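Local atomic coordinates of bazooka, isoform C,LD29223p (Drosophila melanogaster, PDB entry 5OAK), a protein that acts in cell polarity, its first PDZ domain binding the Par-6 PDZ-binding motif, here fused to it, and probably also binds phosphatidylinositol and phosphatidic acid. Residues A[47-50]-A[51-55]; A[55-59]-A[60-64]; A[66-69]-A[70-74]. All coordinates share one frame; numbering follows the deposited sequence. Where two conformers were deposited one is given.

Contact 1: A[47-50]-A[51-55]; sequences GRLR and RDDRI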
ATOM      1  N   GLY A  47      -8.905   5.851  -5.458  1.00 22.76           N
ATOM      2  CA  GLY A  47      -7.711   6.630  -5.164  1.00 25.35           C
ATOM      3  C   GLY A  47      -6.623   6.517  -6.214  1.00 22.81           C
ATOM      4  O   GLY A  47      -5.547   7.112  -6.044  1.00 25.27           O
ATOM      5  N   ARG A  48      -6.915   5.806  -7.298  1.00 23.26           N
ATOM      6  CA  ARG A  48      -6.055   5.699  -8.491  0.65 22.74           C
ATOM      7  C   ARG A  48      -4.870   4.760  -8.324  1.00 24.14           C
ATOM      8  O   ARG A  48      -3.909   4.841  -9.064  1.00 26.66           O
ATOM      9  CB  ARG A  48      -5.571   7.082  -8.975  0.65 26.02           C
ATOM     10  CG  ARG A  48      -6.725   8.084  -9.134  0.65 29.37           C
ATOM     11  CD  ARG A  48      -6.273   9.324  -9.961  0.65 42.36           C
ATOM     12  NE  ARG A  48      -5.353   8.950 -11.048  0.65 58.38           N
ATOM     13  CZ  ARG A  48      -5.700   8.732 -12.313  0.65 69.70           C
ATOM     14  NH1 ARG A  48      -4.768   8.381 -13.183  0.65 72.05           N
ATOM     15  NH2 ARG A  48      -6.964   8.876 -12.710  0.65 73.60           N
ATOM     16  N   LEU A  49      -4.964   3.838  -7.376  1.00 23.58           N
ATOM     17  CA  LEU A  49      -4.007   2.736  -7.288  1.00 22.95           C
ATOM     18  C   LEU A  49      -4.211   1.799  -8.484  1.00 22.90           C
ATOM     19  O   LEU A  49      -5.359   1.525  -8.895  1.00 24.77           O
ATOM     20  CB  LEU A  49      -4.205   1.952  -5.985  1.00 24.08           C
ATOM     21  CG  LEU A  49      -3.459   2.436  -4.765  1.00 30.35           C
ATOM     22  CD1 LEU A  49      -3.850   1.542  -3.621  1.00 38.48           C
ATOM     23  CD2 LEU A  49      -1.931   2.361  -4.888  1.00 28.15           C
ATOM     24  N   ARG A  50      -3.120   1.284  -9.030  1.00 23.37           N
ATOM     25  CA  ARG A  50      -3.148   0.373 -10.179  1.00 24.51           C
ATOM     26  C   ARG A  50      -2.201  -0.794 -10.003  1.00 24.88           C
ATOM     27  O   ARG A  50      -1.182  -0.682  -9.311  1.00 25.90           O
ATOM     28  CB  ARG A  50      -2.786   1.115 -11.447  1.00 27.24           C
ATOM     29  CG  ARG A  50      -3.817   2.165 -11.776  1.00 32.09           C
ATOM     30  CD  ARG A  50      -3.802   2.523 -13.198  1.00 42.06           C
ATOM     31  NE  ARG A  50      -2.689   3.401 -13.476  1.00 45.24           N
ATOM     32  CZ  ARG A  50      -2.722   4.723 -13.354  1.00 46.59           C
ATOM     33  NH1 ARG A  50      -3.824   5.335 -12.927  1.00 48.80           N
ATOM     34  NH2 ARG A  50      -1.642   5.428 -13.673  1.00 44.63           N
ATOM     35  N   ARG A  51      -2.544  -1.916 -10.638  1.00 25.02           N
ATOM     36  CA  ARG A  51      -1.647  -3.057 -10.717  1.00 27.19           C
ATOM     37  C   ARG A  51      -0.238  -2.607 -11.163  1.00 26.51           C
ATOM     38  O   ARG A  51      -0.097  -1.748 -12.051  1.00 27.83           O
ATOM     39  CB  ARG A  51      -2.214  -4.106 -11.666  1.00 31.67           C
ATOM     40  CG  ARG A  51      -1.287  -5.302 -11.851  1.00 35.20           C
ATOM     41  CD  ARG A  51      -1.925  -6.417 -12.676  1.00 41.77           C
ATOM     42  NE  ARG A  51      -0.927  -7.409 -13.096  1.00 50.50           N
ATOM     43  CZ  ARG A  51      -0.456  -8.422 -12.352  1.00 58.66           C
ATOM     44  NH1 ARG A  51      -0.877  -8.622 -11.094  1.00 57.48           N
ATOM     45  NH2 ARG A  51       0.444  -9.252 -12.884  1.00 63.42           N
ATOM     46  N   ASP A  52       0.778  -3.201 -10.540  1.00 24.98           N
ATOM     47  CA  ASP A  52       2.203  -2.904 -10.783  1.00 25.18           C
ATOM     48  C   ASP A  52       2.693  -1.545 -10.216  1.00 23.21           C
ATOM     49  O   ASP A  52       3.880  -1.236 -10.346  1.00 27.49           O
ATOM     50  CB  ASP A  52       2.548  -3.016 -12.286  1.00 29.86           C
ATOM     51  CG  ASP A  52       2.414  -4.438 -12.814  0.88 34.44           C
ATOM     52  OD1 ASP A  52       2.763  -5.387 -12.083  0.70 36.07           O
ATOM     53  OD2 ASP A  52       1.944  -4.602 -13.967  0.56 39.39           O
ATOM     54  N   ASP A  53       1.839  -0.793  -9.512  1.00 24.39           N
ATOM     55  CA  ASP A  53       2.346   0.301  -8.685  1.00 23.21           C
ATOM     56  C   ASP A  53       3.303  -0.279  -7.640  1.00 20.81           C
ATOM     57  O   ASP A  53       3.022  -1.334  -7.071  1.00 23.02           O
ATOM     58  CB  ASP A  53       1.239   0.966  -7.888  1.00 24.67           C
ATOM     59  CG  ASP A  53       0.338   1.874  -8.697  0.70 24.84           C
ATOM     60  OD1 ASP A  53       0.637   2.220  -9.881  0.87 27.42           O
ATOM     61  OD2 ASP A  53      -0.666   2.307  -8.067  0.82 26.04           O
ATOM     62  N   ARG A  54       4.376   0.435  -7.343  1.00 20.92           N
ATOM     63  CA  ARG A  54       5.220   0.109  -6.208  1.00 20.65           C
ATOM     64  C   ARG A  54       4.987   1.154  -5.128  1.00 18.86           C
ATOM     65  O   ARG A  54       5.273   2.328  -5.319  1.00 20.33           O
ATOM     66  CB  ARG A  54       6.695   0.077  -6.601  1.00 24.86           C
ATOM     67  CG  ARG A  54       7.610  -0.344  -5.464  1.00 29.49           C
ATOM     68  CD  ARG A  54       8.901  -0.963  -5.970  1.00 37.88           C
ATOM     69  NE  ARG A  54       9.808   0.049  -6.486  1.00 36.21           N
ATOM     70  CZ  ARG A  54      10.877   0.500  -5.840  1.00 29.08           C
ATOM     71  NH1 ARG A  54      11.634   1.428  -6.399  1.00 33.77           N
ATOM     72  NH2 ARG A  54      11.189   0.029  -4.644  1.00 34.36           N
ATOM     73  N   ILE A  55       4.453   0.720  -3.996  1.00 19.81           N
ATOM     74  CA  ILE A  55       4.136   1.632  -2.896  1.00 18.33           C
ATOM     75  C   ILE A  55       5.414   1.845  -2.091  1.00 18.05           C
ATOM     76  O   ILE A  55       5.991   0.878  -1.587  1.00 19.60           O
ATOM     77  CB  ILE A  55       3.052   1.052  -1.986  1.00 19.25           C
ATOM     78  CG1 ILE A  55       1.731   0.930  -2.768  1.00 20.76           C
ATOM     79  CG2 ILE A  55       2.908   1.945  -0.752  1.00 19.72           C
ATOM     80  CD1 ILE A  55       0.705   0.028  -1.995  1.00 22.72           C
TER
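Asp53 carries its CG opposite its own carbonyl carbon and next to its own N (chi1 -75°), a rotation that folds the carboxylate back onto the backbone of Arg50. There OD2 accepts from Arg50 N at 2.8 Å. The bond is nearly straight, 168° at the hydrogen, yet the donor stands well above the carboxylate plane, 61° out of it. The backbone answers in the other direction: Asp53 N donates to Arg50 O at 3.0 Å, closing a type II turn from Arg50 to Asp53. Two bonds thus tie the same two residues, one through the main chain of both and one through the aspartate side chain. Leu49 lines this corner with carbon. Its CD2 comes within 3.4 Å of Asp53 OD2, and the same methyl lies 4.5 Å from Ile55 CG1, in the hydrophobic interior of the PDZ domain, where both residues pack on Leu21 and Val88. The chain arrives here from helix 43-46, which ends in a Schellman motif at Arg48. Neither Arg50 nor Arg51 pairs with this carboxylate: Arg50 NE stays 5.0 Å from Asp53 OD1, and Arg51 NH1 donates to Gln36 O. Asp53 OD1 has its own mate in a salt bridge with Arg90, whose NH1 also bonds Arg48 O. The buried carboxylate therefore has a peptide N-H on one oxygen and a guanidinium on the other, a setting that would probably favour its ionised form and that fixes its rotation at the entry to strand 54-58.

Contact 2: A[55-59]-A[60-64]; sequences ILEIN and GIKLI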
ATOM      1  N   ILE A  55       4.453   0.720  -3.996  1.00 19.81           N
ATOM      2  CA  ILE A  55       4.136   1.632  -2.896  1.00 18.33           C
ATOM      3  C   ILE A  55       5.414   1.845  -2.091  1.00 18.05           C
ATOM      4  O   ILE A  55       5.991   0.878  -1.587  1.00 19.60           O
ATOM      5  CB  ILE A  55       3.052   1.052  -1.986  1.00 19.25           C
ATOM      6  CG1 ILE A  55       1.731   0.930  -2.768  1.00 20.76           C
ATOM      7  CG2 ILE A  55       2.908   1.945  -0.752  1.00 19.72           C
ATOM      8  CD1 ILE A  55       0.705   0.028  -1.995  1.00 22.72           C
ATOM      9  N   LEU A  56       5.839   3.097  -1.950  1.00 17.19           N
ATOM     10  CA  LEU A  56       7.093   3.431  -1.286  1.00 17.00           C
ATOM     11  C   LEU A  56       6.908   4.016   0.109  1.00 18.37           C
ATOM     12  O   LEU A  56       7.832   4.001   0.914  1.00 20.91           O
ATOM     13  CB  LEU A  56       7.882   4.419  -2.140  1.00 19.03           C
ATOM     14  CG  LEU A  56       8.244   3.938  -3.542  1.00 25.86           C
ATOM     15  CD1 LEU A  56       9.105   4.980  -4.235  1.00 35.65           C
ATOM     16  CD2 LEU A  56       8.966   2.605  -3.468  1.00 31.93           C
ATOM     17  N   GLU A  57       5.727   4.547   0.382  1.00 18.87           N
ATOM     18  CA  GLU A  57       5.542   5.325   1.610  0.60 18.77           C
ATOM     19  C   GLU A  57       4.073   5.348   1.958  1.00 17.01           C
ATOM     20  O   GLU A  57       3.219   5.465   1.041  1.00 18.46           O
ATOM     21  CB  GLU A  57       6.091   6.758   1.408  0.60 21.05           C
ATOM     22  CG  GLU A  57       6.039   7.684   2.600  0.60 21.72           C
ATOM     23  CD  GLU A  57       6.711   9.028   2.301  0.60 25.47           C
ATOM     24  OE1 GLU A  57       6.511  10.014   3.043  0.60 28.08           O
ATOM     25  OE2 GLU A  57       7.455   9.098   1.305  0.60 29.41           O
ATOM     26  N   ILE A  58       3.757   5.241   3.252  1.00 17.83           N
ATOM     27  CA  ILE A  58       2.358   5.289   3.687  1.00 18.77           C
ATOM     28  C   ILE A  58       2.261   6.243   4.849  1.00 18.34           C
ATOM     29  O   ILE A  58       2.944   6.052   5.848  1.00 19.46           O
ATOM     30  CB  ILE A  58       1.814   3.895   4.101  1.00 23.53           C
ATOM     31  CG1 ILE A  58       1.942   2.935   2.910  1.00 28.28           C
ATOM     32  CG2 ILE A  58       0.307   4.029   4.539  1.00 26.75           C
ATOM     33  CD1 ILE A  58       1.577   1.534   3.259  1.00 31.72           C
ATOM     34  N   ASN A  59       1.439   7.286   4.703  1.00 20.05           N
ATOM     35  CA  ASN A  59       1.237   8.285   5.761  1.00 20.51           C
ATOM     36  C   ASN A  59       2.577   8.793   6.286  1.00 20.76           C
ATOM     37  O   ASN A  59       2.812   8.920   7.502  1.00 23.21           O
ATOM     38  CB  ASN A  59       0.358   7.739   6.894  1.00 23.33           C
ATOM     39  CG  ASN A  59      -1.072   7.617   6.461  1.00 23.95           C
ATOM     40  OD1 ASN A  59      -1.383   7.986   5.359  1.00 26.53           O
ATOM     41  ND2 ASN A  59      -1.944   7.111   7.305  1.00 27.24           N
ATOM     42  N   GLY A  60       3.478   9.058   5.346  1.00 20.80           N
ATOM     43  CA  GLY A  60       4.768   9.656   5.663  1.00 21.43           C
ATOM     44  C   GLY A  60       5.859   8.721   6.144  1.00 18.37           C
ATOM     45  O   GLY A  60       6.999   9.160   6.346  1.00 21.24           O
ATOM     46  N   ILE A  61       5.539   7.435   6.268  1.00 18.72           N
ATOM     47  CA  ILE A  61       6.489   6.429   6.762  1.00 18.39           C
ATOM     48  C   ILE A  61       7.063   5.730   5.516  1.00 18.57           C
ATOM     49  O   ILE A  61       6.347   5.011   4.790  1.00 19.13           O
ATOM     50  CB  ILE A  61       5.866   5.414   7.712  1.00 20.68           C
ATOM     51  CG1 ILE A  61       5.215   6.122   8.911  1.00 22.95           C
ATOM     52  CG2 ILE A  61       6.920   4.376   8.153  1.00 21.99           C
ATOM     53  CD1 ILE A  61       6.143   7.056   9.628  1.00 26.79           C
ATOM     54  N   LYS A  62       8.338   5.969   5.244  1.00 17.97           N
ATOM     55  CA  LYS A  62       9.017   5.331   4.112  1.00 18.34           C
ATOM     56  C   LYS A  62       9.150   3.835   4.332  1.00 18.50           C
ATOM     57  O   LYS A  62       9.610   3.377   5.407  1.00 19.63           O
ATOM     58  CB  LYS A  62      10.350   5.980   3.966  1.00 22.01           C
ATOM     59  CG  LYS A  62      10.146   7.340   3.360  1.00 25.53           C
ATOM     60  CD  LYS A  62      11.458   8.052   3.107  1.00 30.18           C
ATOM     61  CE  LYS A  62      11.187   9.535   2.829  1.00 32.93           C
ATOM     62  NZ  LYS A  62      12.449  10.254   2.542  1.00 40.20           N
ATOM     63  N   LEU A  63       8.788   3.042   3.338  1.00 19.18           N
ATOM     64  CA  LEU A  63       8.824   1.599   3.518  1.00 19.17           C
ATOM     65  C   LEU A  63      10.192   0.983   3.187  1.00 18.71           C
ATOM     66  O   LEU A  63      10.512  -0.114   3.688  1.00 20.79           O
ATOM     67  CB  LEU A  63       7.779   0.921   2.657  1.00 19.79           C
ATOM     68  CG  LEU A  63       6.322   1.382   2.925  1.00 20.11           C
ATOM     69  CD1 LEU A  63       5.357   0.518   2.088  1.00 21.76           C
ATOM     70  CD2 LEU A  63       5.976   1.283   4.417  1.00 21.71           C
ATOM     71  N   ILE A  64      11.003   1.629   2.341  1.00 20.04           N
ATOM     72  CA  ILE A  64      12.299   1.037   1.957  1.00 19.62           C
ATOM     73  C   ILE A  64      13.205   0.970   3.201  1.00 18.16           C
ATOM     74  O   ILE A  64      13.253   1.922   3.986  1.00 20.58           O
ATOM     75  CB  ILE A  64      12.944   1.862   0.830  1.00 21.06           C
ATOM     76  CG1 ILE A  64      12.199   1.615  -0.493  1.00 23.49           C
ATOM     77  CG2 ILE A  64      14.388   1.503   0.619  1.00 21.40           C
ATOM     78  CD1 ILE A  64      12.637   2.640  -1.622  1.00 29.18           C
TER
HETATM   79  O   HOH W   1      10.537   4.306   0.797  1.00 25.41           O
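Ile58 and Ile61 face each other as an antiparallel hydrogen-bonded pair, Ile58 N giving to Ile61 O and Ile61 N to Ile58 O, each at 3.0 Å. The second of these closes the type I' turn of a tight hairpin, with Asn59 and Gly60, both of positive phi, at its corner. One step back, Glu57 and Lys62 make a non-hydrogen-bonded pair, where Glu57 CA lies 3.3 Å from Ile61 O in a CA-H...O contact. Farther along, Leu56 O is gripped twice: Leu63 N reaches it at 2.8 Å in an almost straight bond, and a water gives to it at 2.7 Å while accepting from Ile64 N. Side chains fill in round this frame. Leu63 CD1 touches two isoleucines, 4.0 Å from Ile55 CG2 and 4.1 Å from Ile58 CD1. In the conformer described here, Glu57 sends CG anti to its N (chi1 -177°) and runs extended over the turn, which lays OE1 3.2 Å from Gly60 CA. Its other oxygen then passes beside the aliphatic part of Lys62, but the ammonium is too distant to pair, and OE2 is held by a salt bridge to Arg87. Asn59 is likewise positioned from outside, its OD1 accepting from Arg85 N. Around this PDZ-domain hairpin, strand 33-38 shares one edge of strand 54-58 with the returning strand 61-62, and strand 83-89 takes the other; Ile55 packs on strands 33-38 and 83-89, while Ile58 rests against Leu75 and Ala78 of helix 68-78, and Ile61 touches Gln74 of the same helix.

Contact 3: A[66-69]-A[70-74]; sequences LTES and QVQEQ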
ATOM      1  N   LEU A  66      12.668  -1.033   5.741  1.00 19.73           N
ATOM      2  CA  LEU A  66      11.951  -1.650   6.858  1.00 19.70           C
ATOM      3  C   LEU A  66      11.855  -3.157   6.652  1.00 21.69           C
ATOM      4  O   LEU A  66      11.778  -3.638   5.495  1.00 22.54           O
ATOM      5  CB  LEU A  66      10.538  -1.076   7.012  1.00 20.13           C
ATOM      6  CG  LEU A  66      10.484   0.413   7.317  1.00 19.83           C
ATOM      7  CD1 LEU A  66       9.004   0.807   7.573  1.00 21.46           C
ATOM      8  CD2 LEU A  66      11.348   0.795   8.503  1.00 23.00           C
ATOM      9  N   THR A  67      11.833  -3.897   7.764  1.00 22.35           N
ATOM     10  CA  THR A  67      11.672  -5.330   7.660  1.00 23.99           C
ATOM     11  C   THR A  67      10.230  -5.644   7.242  1.00 25.59           C
ATOM     12  O   THR A  67       9.298  -4.784   7.320  1.00 24.82           O
ATOM     13  CB  THR A  67      11.968  -6.052   8.989  1.00 25.16           C
ATOM     14  OG1 THR A  67      10.865  -5.797   9.873  1.00 26.29           O
ATOM     15  CG2 THR A  67      13.287  -5.611   9.647  1.00 27.61           C
ATOM     16  N   GLU A  68      10.042  -6.869   6.789  1.00 27.69           N
ATOM     17  CA  GLU A  68       8.723  -7.289   6.352  1.00 30.53           C
ATOM     18  C   GLU A  68       7.699  -7.100   7.499  1.00 31.51           C
ATOM     19  O   GLU A  68       6.573  -6.634   7.295  1.00 32.70           O
ATOM     20  CB  GLU A  68       8.784  -8.757   5.863  1.00 35.09           C
ATOM     21  CG  GLU A  68       7.544  -9.138   5.172  1.00 37.00           C
ATOM     22  CD  GLU A  68       7.577 -10.495   4.464  1.00 43.80           C
ATOM     23  OE1 GLU A  68       6.482 -11.030   4.177  1.00 44.66           O
ATOM     24  OE2 GLU A  68       8.661 -11.009   4.163  1.00 49.97           O
ATOM     25  N   SER A  69       8.117  -7.416   8.710  1.00 33.37           N
ATOM     26  CA  SER A  69       7.257  -7.278   9.884  0.62 31.27           C
ATOM     27  C   SER A  69       6.978  -5.819  10.218  1.00 28.29           C
ATOM     28  O   SER A  69       5.863  -5.473  10.588  1.00 30.03           O
ATOM     29  CB  SER A  69       7.897  -7.970  11.092  0.62 36.16           C
ATOM     30  OG  SER A  69       7.151  -7.758  12.288  0.62 41.35           O
ATOM     31  N   GLN A  70       7.993  -4.970  10.096  1.00 24.42           N
ATOM     32  CA  GLN A  70       7.772  -3.558  10.314  1.00 22.53           C
ATOM     33  C   GLN A  70       6.775  -2.976   9.312  1.00 23.70           C
ATOM     34  O   GLN A  70       5.988  -2.086   9.674  1.00 23.39           O
ATOM     35  CB  GLN A  70       9.102  -2.813  10.191  1.00 22.64           C
ATOM     36  CG  GLN A  70      10.026  -2.936  11.412  1.00 23.22           C
ATOM     37  CD  GLN A  70      11.317  -2.148  11.162  1.00 20.94           C
ATOM     38  OE1 GLN A  70      12.022  -2.386  10.184  1.00 23.04           O
ATOM     39  NE2 GLN A  70      11.576  -1.147  12.004  1.00 23.56           N
ATOM     40  N   VAL A  71       6.827  -3.437   8.051  1.00 21.55           N
ATOM     41  CA  VAL A  71       5.903  -2.882   7.039  1.00 21.29           C
ATOM     42  C   VAL A  71       4.470  -3.279   7.414  1.00 25.29           C
ATOM     43  O   VAL A  71       3.565  -2.468   7.348  1.00 23.20           O
ATOM     44  CB  VAL A  71       6.279  -3.359   5.628  1.00 21.79           C
ATOM     45  CG1 VAL A  71       5.170  -3.056   4.623  1.00 25.15           C
ATOM     46  CG2 VAL A  71       7.589  -2.744   5.176  1.00 24.00           C
ATOM     47  N   GLN A  72       4.294  -4.516   7.868  1.00 25.02           N
ATOM     48  CA  GLN A  72       2.961  -4.988   8.227  1.00 27.23           C
ATOM     49  C   GLN A  72       2.445  -4.153   9.402  1.00 26.53           C
ATOM     50  O   GLN A  72       1.282  -3.760   9.441  1.00 26.28           O
ATOM     51  CB  GLN A  72       2.984  -6.474   8.583  1.00 30.02           C
ATOM     52  CG  GLN A  72       3.045  -7.338   7.342  1.00 34.15           C
ATOM     53  CD  GLN A  72       3.249  -8.791   7.693  0.91 39.94           C
ATOM     54  OE1 GLN A  72       3.063  -9.173   8.841  0.65 44.10           O
ATOM     55  NE2 GLN A  72       3.661  -9.599   6.722  0.86 41.96           N
ATOM     56  N   GLU A  73       3.323  -3.891  10.365  1.00 26.94           N
ATOM     57  CA  GLU A  73       2.944  -3.078  11.521  1.00 27.69           C
ATOM     58  C   GLU A  73       2.583  -1.664  11.110  1.00 25.45           C
ATOM     59  O   GLU A  73       1.639  -1.086  11.637  1.00 27.04           O
ATOM     60  CB  GLU A  73       4.061  -3.031  12.567  1.00 31.01           C
ATOM     61  CG  GLU A  73       3.694  -2.217  13.830  1.00 38.23           C
ATOM     62  CD  GLU A  73       2.333  -2.580  14.452  0.46 50.57           C
ATOM     63  OE1 GLU A  73       1.988  -3.781  14.513  0.53 55.62           O
ATOM     64  OE2 GLU A  73       1.606  -1.659  14.894  0.92 56.19           O
ATOM     65  N   GLN A  74       3.336  -1.060  10.198  1.00 22.82           N
ATOM     66  CA  GLN A  74       2.978   0.282   9.806  0.54 24.93           C
ATOM     67  C   GLN A  74       1.667   0.299   9.009  1.00 23.77           C
ATOM     68  O   GLN A  74       0.914   1.251   9.118  1.00 23.59           O
ATOM     69  CB  GLN A  74       4.158   0.909   9.060  0.54 26.71           C
ATOM     70  CG  GLN A  74       5.359   1.050  10.014  0.54 28.50           C
ATOM     71  CD  GLN A  74       4.987   1.783  11.335  0.54 31.85           C
ATOM     72  OE1 GLN A  74       5.267   1.312  12.432  0.54 35.46           O
ATOM     73  NE2 GLN A  74       4.349   2.912  11.208  0.54 36.34           N
TER
HETATM   74  O   HOH W   2       4.400  -9.193   4.093  1.00 37.83           O
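Gln70 reaches back along the start of its helix to Thr67. Its CB lies 3.5 Å from Thr67 OG1 and CG closes on the same oxygen at 3.4 Å, the chain extended beyond CG and crossing the threonine at about a right angle. CD follows, 3.9 Å from Thr67 N. At the tip OE1 accepts from Thr67 N at 2.9 Å, in the carbonyl plane and on a lone pair, while NE2 passes Leu66 CD2 at 4.0 Å. Thr67 OG1, set between its own N and carbonyl carbon (chi1 74°), takes Gln70 N at 3.0 Å in return. Val71 N continues with a bond to Thr67 O, and Val71 CG2 packs against Leu66 CB at 3.9 Å. On another side of the helix a water joins Glu68 OE1 to Gln72 NE2, each 2.8 Å from it. An alanine in place of Gln72 would probably leave this water, and with it Glu68, without its amide mate. Gly113 and Val110 of a neighbouring subunit, in its engineered fused Par-6 segment, pack on Glu68 and Gln72 respectively. The reciprocal bonds of Thr67 and Gln70 are a capping box, here starting helix 68-78 of the PDZ fold.

In the fold
Contacts 1 and 2 both build on strand 54-58 and share Ile55: contact 1 leads the chain into it, and contact 2 turns it back into strand 61-62. Each is partly buried, mixing buried and exposed residues, but contact 1 centres on a buried carboxylate whereas contact 2 rests on paired backbones. Contact 3, at the surface on helix 68-78, is held chiefly by bonds of the helix and its cap, with little apolar packing. It meets contact 2 where Ile61 and Leu63 touch Leu66, Val71 and Gln74, but stays about 7 Å from contact 1 between nearest atoms, on the opposite side of the chain's centre.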